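Local coordinates for protein putative phosphatase (Bacteroides thetaiotaomicron, PDB 3KYA) that is a putative phosphatase of unproven activity that binds zinc and probably joins an IPT/TIG domain to a six-bladed beta-propeller, at residues G137-A145 / I156-I167; Y394-V403 / R442-V450. All coordinates share one frame; numbering follows the deposited sequence. Where two conformers were deposited one is given.

Contact 1 (G137-A145 / I156-I167). With ZN (zinc ion), chain Y.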
loop_
_atom_site.group_PDB
_atom_site.type_symbol
_atom_site.label_atom_id
_atom_site.label_comp_id
_atom_site.label_asym_id
_atom_site.label_seq_id
_atom_site.Cartn_x
_atom_site.Cartn_y
_atom_site.Cartn_z
ATOM N N GLY A 137 -30.517 -6.264 21.700
ATOM C CA GLY A 137 -31.278 -5.174 21.095
ATOM C C GLY A 137 -30.521 -4.753 19.853
ATOM O O GLY A 137 -30.454 -5.522 18.882
ATOM N N PHE A 138 -29.975 -3.541 19.894
ATOM C CA PHE A 138 -29.060 -2.997 18.864
ATOM C C PHE A 138 -29.484 -3.132 17.396
ATOM O O PHE A 138 -28.612 -3.128 16.519
ATOM C CB PHE A 138 -27.696 -3.713 18.997
ATOM C CG PHE A 138 -27.118 -3.693 20.388
ATOM C CD1 PHE A 138 -26.587 -2.524 20.907
ATOM C CD2 PHE A 138 -27.095 -4.844 21.171
ATOM C CE1 PHE A 138 -26.057 -2.487 22.180
ATOM C CE2 PHE A 138 -26.550 -4.822 22.469
ATOM C CZ PHE A 138 -26.034 -3.647 22.967
ATOM N N SER A 139 -30.788 -3.150 17.120
ATOM C CA SER A 139 -31.275 -3.506 15.775
ATOM C C SER A 139 -31.560 -2.364 14.804
ATOM O O SER A 139 -31.628 -2.590 13.589
ATOM C CB SER A 139 -32.506 -4.408 15.915
ATOM O OG SER A 139 -33.568 -3.764 16.591
ATOM N N ASP A 140 -31.706 -1.151 15.317
ATOM C CA ASP A 140 -31.908 0.009 14.457
ATOM C C ASP A 140 -30.554 0.596 14.094
ATOM O O ASP A 140 -29.567 0.359 14.794
ATOM C CB ASP A 140 -32.756 1.040 15.172
ATOM C CG ASP A 140 -34.131 0.509 15.508
ATOM O OD1 ASP A 140 -34.847 0.041 14.585
ATOM O OD2 ASP A 140 -34.488 0.556 16.695
ATOM N N ASN A 141 -30.499 1.327 12.979
ATOM C CA ASN A 141 -29.269 1.995 12.541
ATOM C C ASN A 141 -28.780 2.922 13.661
ATOM O O ASN A 141 -29.545 3.759 14.158
ATOM C CB ASN A 141 -29.558 2.742 11.230
ATOM C CG ASN A 141 -28.315 3.334 10.568
ATOM O OD1 ASN A 141 -27.531 4.019 11.198
ATOM N ND2 ASN A 141 -28.174 3.101 9.260
ATOM N N GLY A 142 -27.519 2.773 14.073
ATOM C CA GLY A 142 -27.004 3.559 15.201
ATOM C C GLY A 142 -25.675 4.255 15.024
ATOM O O GLY A 142 -24.990 4.058 14.020
ATOM N N ARG A 143 -25.361 5.128 15.986
ATOM C CA ARG A 143 -24.086 5.834 16.060
ATOM C C ARG A 143 -23.548 5.757 17.486
ATOM O O ARG A 143 -24.306 5.741 18.456
ATOM C CB ARG A 143 -24.223 7.296 15.643
ATOM C CG ARG A 143 -24.615 7.492 14.181
ATOM C CD ARG A 143 -23.512 7.023 13.229
ATOM N NE ARG A 143 -23.817 7.395 11.853
ATOM C CZ ARG A 143 -24.675 6.758 11.058
ATOM N NH1 ARG A 143 -25.345 5.689 11.475
ATOM N NH2 ARG A 143 -24.862 7.196 9.824
ATOM N N LEU A 144 -22.232 5.750 17.597
ATOM C CA LEU A 144 -21.546 5.611 18.871
ATOM C C LEU A 144 -20.785 6.861 19.306
ATOM O O LEU A 144 -20.271 7.609 18.469
ATOM C CB LEU A 144 -20.552 4.446 18.762
ATOM C CG LEU A 144 -21.089 3.031 18.548
ATOM C CD1 LEU A 144 -19.922 2.053 18.274
ATOM C CD2 LEU A 144 -21.930 2.539 19.741
ATOM N N ALA A 145 -20.686 7.078 20.622
ATOM C CA ALA A 145 -19.891 8.192 21.162
ATOM C C ALA A 145 -19.486 7.966 22.610
ATOM O O ALA A 145 -20.329 7.621 23.440
ATOM C CB ALA A 145 -20.654 9.537 21.035
ATOM N N ILE A 156 -24.838 4.998 22.742
ATOM C CA ILE A 156 -25.340 4.639 21.427
ATOM C C ILE A 156 -26.726 5.252 21.232
ATOM O O ILE A 156 -27.597 5.145 22.107
ATOM C CB ILE A 156 -25.357 3.096 21.209
ATOM C CG1 ILE A 156 -25.822 2.748 19.784
ATOM C CG2 ILE A 156 -26.196 2.371 22.297
ATOM C CD1 ILE A 156 -25.573 1.288 19.383
ATOM N N CYS A 157 -26.899 5.932 20.099
ATOM C CA CYS A 157 -28.176 6.510 19.721
ATOM C C CYS A 157 -28.642 5.809 18.457
ATOM O O CYS A 157 -27.820 5.322 17.650
ATOM C CB CYS A 157 -28.102 8.024 19.519
ATOM S SG CYS A 157 -27.046 8.611 18.186
ATOM N N TYR A 158 -29.957 5.785 18.281
ATOM C CA TYR A 158 -30.582 5.030 17.208
ATOM C C TYR A 158 -31.616 5.775 16.399
ATOM O O TYR A 158 -32.439 6.499 16.940
ATOM C CB TYR A 158 -31.362 3.859 17.805
ATOM C CG TYR A 158 -30.580 2.880 18.644
ATOM C CD1 TYR A 158 -29.798 1.902 18.044
ATOM C CD2 TYR A 158 -30.680 2.887 20.026
ATOM C CE1 TYR A 158 -29.109 0.976 18.796
ATOM C CE2 TYR A 158 -29.986 1.951 20.802
ATOM C CZ TYR A 158 -29.187 1.007 20.173
ATOM O OH TYR A 158 -28.497 0.072 20.916
ATOM N N ASP A 159 -31.605 5.522 15.099
ATOM C CA ASP A 159 -32.616 6.028 14.215
ATOM C C ASP A 159 -33.749 4.987 14.226
ATOM O O ASP A 159 -33.721 4.027 13.442
ATOM C CB ASP A 159 -32.014 6.221 12.816
ATOM C CG ASP A 159 -32.989 6.833 11.819
ATOM O OD1 ASP A 159 -34.183 7.005 12.135
ATOM O OD2 ASP A 159 -32.552 7.135 10.683
ATOM N N GLY A 160 -34.718 5.155 15.133
ATOM C CA GLY A 160 -35.868 4.232 15.283
ATOM C C GLY A 160 -36.117 3.628 16.675
ATOM O O GLY A 160 -37.027 2.813 16.835
ATOM N N HIS A 161 -35.280 3.979 17.657
ATOM C CA HIS A 161 -35.419 3.540 19.070
ATOM C C HIS A 161 -35.213 4.824 19.866
ATOM O O HIS A 161 -34.155 5.439 19.773
ATOM C CB HIS A 161 -34.405 2.465 19.432
ATOM C CG HIS A 161 -34.578 1.901 20.804
ATOM N ND1 HIS A 161 -35.495 0.913 21.091
ATOM C CD2 HIS A 161 -33.963 2.198 21.975
ATOM C CE1 HIS A 161 -35.419 0.608 22.377
ATOM N NE2 HIS A 161 -34.504 1.381 22.938
ATOM N N LYS A 162 -36.222 5.186 20.670
ATOM C CA LYS A 162 -36.255 6.484 21.383
ATOM C C LYS A 162 -35.576 6.559 22.761
ATOM O O LYS A 162 -35.980 7.360 23.601
ATOM C CB LYS A 162 -37.697 6.995 21.514
ATOM C CG LYS A 162 -37.738 8.449 21.972
ATOM C CD LYS A 162 -39.137 9.022 22.058
ATOM C CE LYS A 162 -39.098 10.370 22.757
ATOM N NZ LYS A 162 -40.437 10.962 22.993
ATOM N N ALA A 163 -34.668 5.642 23.041
ATOM C CA ALA A 163 -33.783 5.751 24.195
ATOM C C ALA A 163 -32.332 5.781 23.721
ATOM O O ALA A 163 -31.977 5.099 22.759
ATOM C CB ALA A 163 -34.015 4.588 25.169
ATOM N N ILE A 164 -31.522 6.620 24.359
ATOM C CA ILE A 164 -30.077 6.622 24.154
ATOM C C ILE A 164 -29.541 5.682 25.239
ATOM O O ILE A 164 -29.782 5.885 26.428
ATOM C CB ILE A 164 -29.458 8.027 24.263
ATOM C CG1 ILE A 164 -29.895 8.887 23.078
ATOM C CG2 ILE A 164 -27.909 7.953 24.339
ATOM C CD1 ILE A 164 -29.498 10.352 23.207
ATOM N N GLN A 165 -28.846 4.634 24.827
ATOM C CA GLN A 165 -28.338 3.634 25.761
ATOM C C GLN A 165 -26.883 3.853 26.148
ATOM O O GLN A 165 -26.111 4.502 25.428
ATOM C CB GLN A 165 -28.516 2.235 25.164
ATOM C CG GLN A 165 -29.980 1.823 24.987
ATOM C CD GLN A 165 -30.117 0.371 24.555
ATOM O OE1 GLN A 165 -29.548 -0.050 23.544
ATOM N NE2 GLN A 165 -30.878 -0.405 25.328
ATOM N N LEU A 166 -26.544 3.323 27.323
ATOM C CA LEU A 166 -25.203 3.351 27.860
ATOM C C LEU A 166 -24.638 1.936 27.861
ATOM O O LEU A 166 -25.187 1.041 28.519
ATOM C CB LEU A 166 -25.206 3.872 29.301
ATOM C CG LEU A 166 -23.872 3.777 30.043
ATOM C CD1 LEU A 166 -22.749 4.539 29.324
ATOM C CD2 LEU A 166 -24.036 4.276 31.481
ATOM N N ILE A 167 -23.541 1.761 27.124
ATOM C CA ILE A 167 -22.763 0.526 27.101
ATOM C C ILE A 167 -21.635 0.810 28.111
ATOM O O ILE A 167 -20.689 1.546 27.792
ATOM C CB ILE A 167 -22.207 0.239 25.681
ATOM C CG1 ILE A 167 -23.351 0.152 24.652
ATOM C CG2 ILE A 167 -21.312 -1.008 25.672
ATOM C CD1 ILE A 167 -22.899 0.377 23.153
HETATM ZN ZN ZN Y . -36.945 -0.021 19.888
HETATM O O HOH W 1 -29.661 -2.728 22.630
HETATM O O HOH W 2 -37.537 0.654 14.866
HETATM O O HOH W 3 -36.469 -0.534 18.057
HETATM O O HOH W 4 -32.890 1.926 11.559
#
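Arg143 and Cys157 hold together the hairpin of strands 141-147 and 153-159, the outer part of an antiparallel sheet, probably a propeller blade, that ends at strand 141-147. They form an antiparallel hydrogen-bonded pair, with Arg143 N to Cys157 O at 3.0 Å and Cys157 N to Arg143 O at 3.1 Å. Toward the zinc end, Asp159 N gives a nearly straight bond to Asn141 O (2.9 Å, 173°), and a water bridges Asn141 N to Asp159 O. Between these bonds Gly142 faces Tyr158 as a non-hydrogen-bonded pair.

Apolar packing lies on the Tyr158 face. Leu144 and Ile156 run side by side, pointing the same way; Leu144 CD2 touches Ile156 CB at 3.8 Å and also reaches Ile167 CD1. Phe138, in the loop before the strand, brings its ring edge to the end of Ile156.

Other polar bonds lie within one segment. With CG anti to its carbonyl carbon (chi1 -58°), Tyr158 crosses Phe138 obliquely, its OH beside CD1, and the hydroxyl donates to Gln165 OE1 (2.8 Å) in that carbonyl's plane. A second water donates to Gln165 OE1, accepts from Phe138 N and sits over the centre of the Phe138 ring. The bent Arg143 chain lets NH1 bond both Asn141 OD1 and Gly142 O.

Beyond the strand pairing, Asp140 crosses His161 at about a right angle, OD2 lying 3.3 Å from His161 CB. His161 ND1 binds the zinc ion at 2.1 Å, and two ligands from outside the segments join it and a water. Asp140 OD2 accepts from this zinc-bound water; OD1 is bridged by another water to Gly160 O. Trp122 stacks on the imidazole.

Asp140 is thus a second-shell residue that probably helps orient the zinc-bound water: 137-145 supplies this carboxylate and 156-167 the ligand, and the hairpin brings them together.

Contact 2 (Y394-V403 / R442-V450)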
loop_
_atom_site.group_PDB
_atom_site.type_symbol
_atom_site.label_atom_id
_atom_site.label_comp_id
_atom_site.label_asym_id
_atom_site.label_seq_id
_atom_site.Cartn_x
_atom_site.Cartn_y
_atom_site.Cartn_z
ATOM N N TYR A 394 -11.073 5.949 9.074
ATOM C CA TYR A 394 -11.710 4.639 9.007
ATOM C C TYR A 394 -13.210 4.845 9.101
ATOM O O TYR A 394 -13.650 5.667 9.898
ATOM C CB TYR A 394 -11.258 3.748 10.162
ATOM C CG TYR A 394 -9.812 3.333 10.067
ATOM C CD1 TYR A 394 -8.789 4.198 10.431
ATOM C CD2 TYR A 394 -9.470 2.067 9.618
ATOM C CE1 TYR A 394 -7.452 3.804 10.353
ATOM C CE2 TYR A 394 -8.150 1.672 9.526
ATOM C CZ TYR A 394 -7.147 2.537 9.883
ATOM O OH TYR A 394 -5.838 2.116 9.778
ATOM N N PHE A 395 -13.986 4.133 8.285
ATOM C CA PHE A 395 -15.447 4.276 8.323
ATOM C C PHE A 395 -16.144 2.957 8.051
ATOM O O PHE A 395 -15.585 2.064 7.404
ATOM C CB PHE A 395 -15.934 5.358 7.344
ATOM C CG PHE A 395 -15.890 4.955 5.885
ATOM C CD1 PHE A 395 -14.753 5.178 5.096
ATOM C CD2 PHE A 395 -17.000 4.371 5.291
ATOM C CE1 PHE A 395 -14.736 4.807 3.747
ATOM C CE2 PHE A 395 -16.989 4.010 3.953
ATOM C CZ PHE A 395 -15.844 4.231 3.180
ATOM N N VAL A 396 -17.354 2.816 8.587
ATOM C CA VAL A 396 -18.146 1.622 8.347
ATOM C C VAL A 396 -18.952 1.848 7.052
ATOM O O VAL A 396 -19.677 2.829 6.933
ATOM C CB VAL A 396 -19.022 1.208 9.577
ATOM C CG1 VAL A 396 -18.126 0.542 10.633
ATOM C CG2 VAL A 396 -19.867 2.391 10.169
ATOM N N ASP A 397 -18.754 0.938 6.096
ATOM C CA ASP A 397 -19.371 0.968 4.751
ATOM C C ASP A 397 -20.530 -0.001 4.876
ATOM O O ASP A 397 -20.371 -1.206 4.695
ATOM C CB ASP A 397 -18.328 0.536 3.740
ATOM C CG ASP A 397 -18.765 0.733 2.298
ATOM O OD1 ASP A 397 -19.802 1.401 2.062
ATOM O OD2 ASP A 397 -18.043 0.219 1.417
ATOM N N ARG A 398 -21.704 0.540 5.177
ATOM C CA ARG A 398 -22.821 -0.288 5.678
ATOM C C ARG A 398 -23.226 -1.479 4.836
ATOM O O ARG A 398 -23.262 -2.597 5.353
ATOM C CB ARG A 398 -24.068 0.563 6.029
ATOM C CG ARG A 398 -25.102 -0.236 6.819
ATOM C CD ARG A 398 -26.287 0.593 7.353
ATOM N NE ARG A 398 -27.050 1.199 6.267
ATOM C CZ ARG A 398 -28.035 0.620 5.586
ATOM N NH1 ARG A 398 -28.427 -0.626 5.836
ATOM N NH2 ARG A 398 -28.640 1.307 4.621
ATOM N N LEU A 399 -23.514 -1.254 3.554
ATOM C CA LEU A 399 -24.008 -2.330 2.701
ATOM C C LEU A 399 -22.899 -3.191 2.103
ATOM O O LEU A 399 -23.177 -4.122 1.349
ATOM C CB LEU A 399 -24.964 -1.774 1.627
ATOM C CG LEU A 399 -26.319 -1.305 2.181
ATOM C CD1 LEU A 399 -27.205 -0.702 1.083
ATOM C CD2 LEU A 399 -27.066 -2.445 2.908
ATOM N N ASN A 400 -21.653 -2.874 2.440
ATOM C CA ASN A 400 -20.516 -3.721 2.066
ATOM C C ASN A 400 -19.968 -4.500 3.272
ATOM O O ASN A 400 -18.956 -5.176 3.155
ATOM C CB ASN A 400 -19.421 -2.908 1.386
ATOM C CG ASN A 400 -19.834 -2.428 0.012
ATOM O OD1 ASN A 400 -20.561 -3.125 -0.701
ATOM N ND2 ASN A 400 -19.385 -1.232 -0.367
ATOM N N PHE A 401 -20.633 -4.388 4.421
ATOM C CA PHE A 401 -20.327 -5.203 5.599
ATOM C C PHE A 401 -18.862 -5.171 6.048
ATOM O O PHE A 401 -18.287 -6.209 6.411
ATOM C CB PHE A 401 -20.731 -6.657 5.312
ATOM C CG PHE A 401 -21.999 -6.798 4.470
ATOM C CD1 PHE A 401 -23.224 -6.330 4.934
ATOM C CD2 PHE A 401 -21.953 -7.431 3.236
ATOM C CE1 PHE A 401 -24.381 -6.471 4.166
ATOM C CE2 PHE A 401 -23.101 -7.582 2.451
ATOM C CZ PHE A 401 -24.324 -7.110 2.917
ATOM N N CYS A 402 -18.260 -3.988 6.045
ATOM C CA CYS A 402 -16.856 -3.868 6.423
ATOM C C CYS A 402 -16.459 -2.471 6.907
ATOM O O CYS A 402 -17.215 -1.505 6.783
ATOM C CB CYS A 402 -15.990 -4.263 5.226
ATOM S SG CYS A 402 -16.180 -3.181 3.780
ATOM N N VAL A 403 -15.268 -2.412 7.489
ATOM C CA VAL A 403 -14.622 -1.170 7.872
ATOM C C VAL A 403 -13.611 -0.871 6.755
ATOM O O VAL A 403 -12.797 -1.745 6.404
ATOM C CB VAL A 403 -13.874 -1.288 9.214
ATOM C CG1 VAL A 403 -13.155 0.021 9.546
ATOM C CG2 VAL A 403 -14.836 -1.686 10.366
ATOM N N ARG A 442 -16.195 -11.337 9.775
ATOM C CA ARG A 442 -17.298 -10.784 8.976
ATOM C C ARG A 442 -18.259 -10.006 9.844
ATOM O O ARG A 442 -18.360 -10.260 11.042
ATOM C CB ARG A 442 -18.068 -11.878 8.244
ATOM C CG ARG A 442 -17.264 -12.534 7.144
ATOM C CD ARG A 442 -18.097 -13.470 6.299
ATOM N NE ARG A 442 -18.591 -14.627 7.025
ATOM C CZ ARG A 442 -19.311 -15.601 6.472
ATOM N NH1 ARG A 442 -19.661 -15.528 5.191
ATOM N NH2 ARG A 442 -19.703 -16.646 7.195
ATOM N N PHE A 443 -18.953 -9.064 9.208
ATOM C CA PHE A 443 -19.986 -8.256 9.836
ATOM C C PHE A 443 -21.244 -8.364 8.986
ATOM O O PHE A 443 -21.210 -8.941 7.886
ATOM C CB PHE A 443 -19.595 -6.769 9.866
ATOM C CG PHE A 443 -18.292 -6.451 10.591
ATOM C CD1 PHE A 443 -18.281 -6.174 11.952
ATOM C CD2 PHE A 443 -17.092 -6.334 9.886
ATOM C CE1 PHE A 443 -17.078 -5.861 12.615
ATOM C CE2 PHE A 443 -15.915 -6.000 10.526
ATOM C CZ PHE A 443 -15.901 -5.771 11.897
ATOM N N ARG A 444 -22.365 -7.860 9.505
ATOM C CA ARG A 444 -23.572 -7.674 8.694
ATOM C C ARG A 444 -23.614 -6.148 8.520
ATOM O O ARG A 444 -22.549 -5.511 8.561
ATOM C CB ARG A 444 -24.818 -8.301 9.331
ATOM C CG ARG A 444 -24.656 -9.812 9.559
ATOM C CD ARG A 444 -25.930 -10.524 9.921
ATOM N NE ARG A 444 -26.853 -10.546 8.790
ATOM C CZ ARG A 444 -27.920 -11.326 8.695
ATOM N NH1 ARG A 444 -28.233 -12.171 9.670
ATOM N NH2 ARG A 444 -28.677 -11.256 7.614
ATOM N N ASP A 445 -24.780 -5.539 8.299
ATOM C CA ASP A 445 -24.822 -4.070 8.108
ATOM C C ASP A 445 -24.180 -3.324 9.302
ATOM O O ASP A 445 -24.619 -3.483 10.441
ATOM C CB ASP A 445 -26.253 -3.565 7.912
ATOM C CG ASP A 445 -26.986 -4.258 6.773
ATOM O OD1 ASP A 445 -26.971 -5.523 6.702
ATOM O OD2 ASP A 445 -27.620 -3.522 5.978
ATOM N N VAL A 446 -23.173 -2.499 9.027
ATOM C CA VAL A 446 -22.430 -1.757 10.063
ATOM C C VAL A 446 -22.679 -0.252 9.951
ATOM O O VAL A 446 -22.460 0.342 8.899
ATOM C CB VAL A 446 -20.906 -2.082 10.022
ATOM C CG1 VAL A 446 -20.623 -3.411 10.727
ATOM C CG2 VAL A 446 -20.369 -2.079 8.573
ATOM N N SER A 447 -23.093 0.364 11.059
ATOM C CA SER A 447 -23.504 1.782 11.074
ATOM C C SER A 447 -22.722 2.710 12.016
ATOM O O SER A 447 -22.595 3.904 11.736
ATOM C CB SER A 447 -25.004 1.865 11.431
ATOM O OG SER A 447 -25.270 1.245 12.691
ATOM N N GLY A 448 -22.230 2.167 13.124
ATOM C CA GLY A 448 -21.515 2.940 14.142
ATOM C C GLY A 448 -20.069 2.508 14.313
ATOM O O GLY A 448 -19.736 1.329 14.118
ATOM N N LEU A 449 -19.216 3.466 14.681
ATOM C CA LEU A 449 -17.786 3.232 14.835
ATOM C C LEU A 449 -17.140 4.282 15.725
ATOM O O LEU A 449 -17.388 5.488 15.556
ATOM C CB LEU A 449 -17.091 3.276 13.454
ATOM C CG LEU A 449 -15.610 2.905 13.393
ATOM C CD1 LEU A 449 -15.425 1.425 13.689
ATOM C CD2 LEU A 449 -14.987 3.266 12.008
ATOM N N VAL A 450 -16.339 3.822 16.680
ATOM C CA VAL A 450 -15.531 4.711 17.537
ATOM C C VAL A 450 -14.168 4.075 17.723
ATOM O O VAL A 450 -14.021 2.863 17.564
ATOM C CB VAL A 450 -16.143 4.983 18.942
ATOM C CG1 VAL A 450 -17.328 5.912 18.847
ATOM C CG2 VAL A 450 -16.490 3.680 19.672
HETATM O O HOH W 5 -18.240 -8.901 6.451
#
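Neighbouring blades of what is evidently a beta-propeller meet here: the hairpin strands 391-397 and 402-406 pack against the entry to strand 446-452, whose start carries a classic beta bulge at Ser447 and Gly448, opposite His461. Side chains, rather than paired backbones, join the two segments.

Val396 is central. Its CG2, set between the backbone N and carbonyl carbon, presses on the bulge, 3.4 Å from Ser447 C, while CB meets Val446 CG2 at 3.7 Å as the two valines cross. Val446 CG2 fills in against Cys402 O as well. Farther along, Leu449 lays CB beside Val396 CG1 and sends CD2 to Tyr394 O (3.5 Å), with Val403 at its flank.

At the turn, Arg398 crosses Asp445 obliquely, its chain bending at chi3 (62°) to bring NH1 within 3.0 Å of OD2 in a salt bridge, the guanidinium and carboxylate planes only 25° apart. Leu399 CD2 packs against the same oxygen, and its CG lies over one guanidinium face, offset toward the rim. The other carboxylate oxygen, OD1, approaches the edge of the Phe401 ring. Phe401 also rests CB on Phe443 O, and Phe443 in turn offers its ring edge to Phe401 O; a water accepts from Phe443 N and donates to that same carbonyl.

Val446 O is buried without a conventional donor. Arg398 CA, 3.3 Å away, makes a CA-H...O contact with it, a weak substitute. Within the turn, Asn400 ND2 grips Asp397 OD2 at 2.7 Å, a carboxylate that also meets Arg404.

Leu449 N bonds Gln376 of strand 374-381, and Leu449 reaches Val378 there. Val446 and Leu449 also touch Val460 of strand 457-462, the partner of 446-452 in its own sheet; the contact thus packs the sheet of strands 374-381 to 412-415 against this last one.

Overall arrangement
After the IPT/TIG region the chain enters the probable propeller at strand 105-110, which sits in the last sheet beside strand 467-473. Contact 1 then closes the short hairpin loop between strands 141-147 and 153-159 and continues into strand 161-168. Contact 2 comes much later and closes a longer loop of 38 residues, from the blade running from strand 374-381 to strand 412-415 to the final blade. The two follow in series and neither nests nor crosses, but they meet in space: Ser447 OG probably bonds Gly142 N, and Leu144 packs on Val450. The final sheet, completed by strand 105-110, touches both neighbours and probably closes the ring, as in propellers whose last blade combines strands from both chain ends.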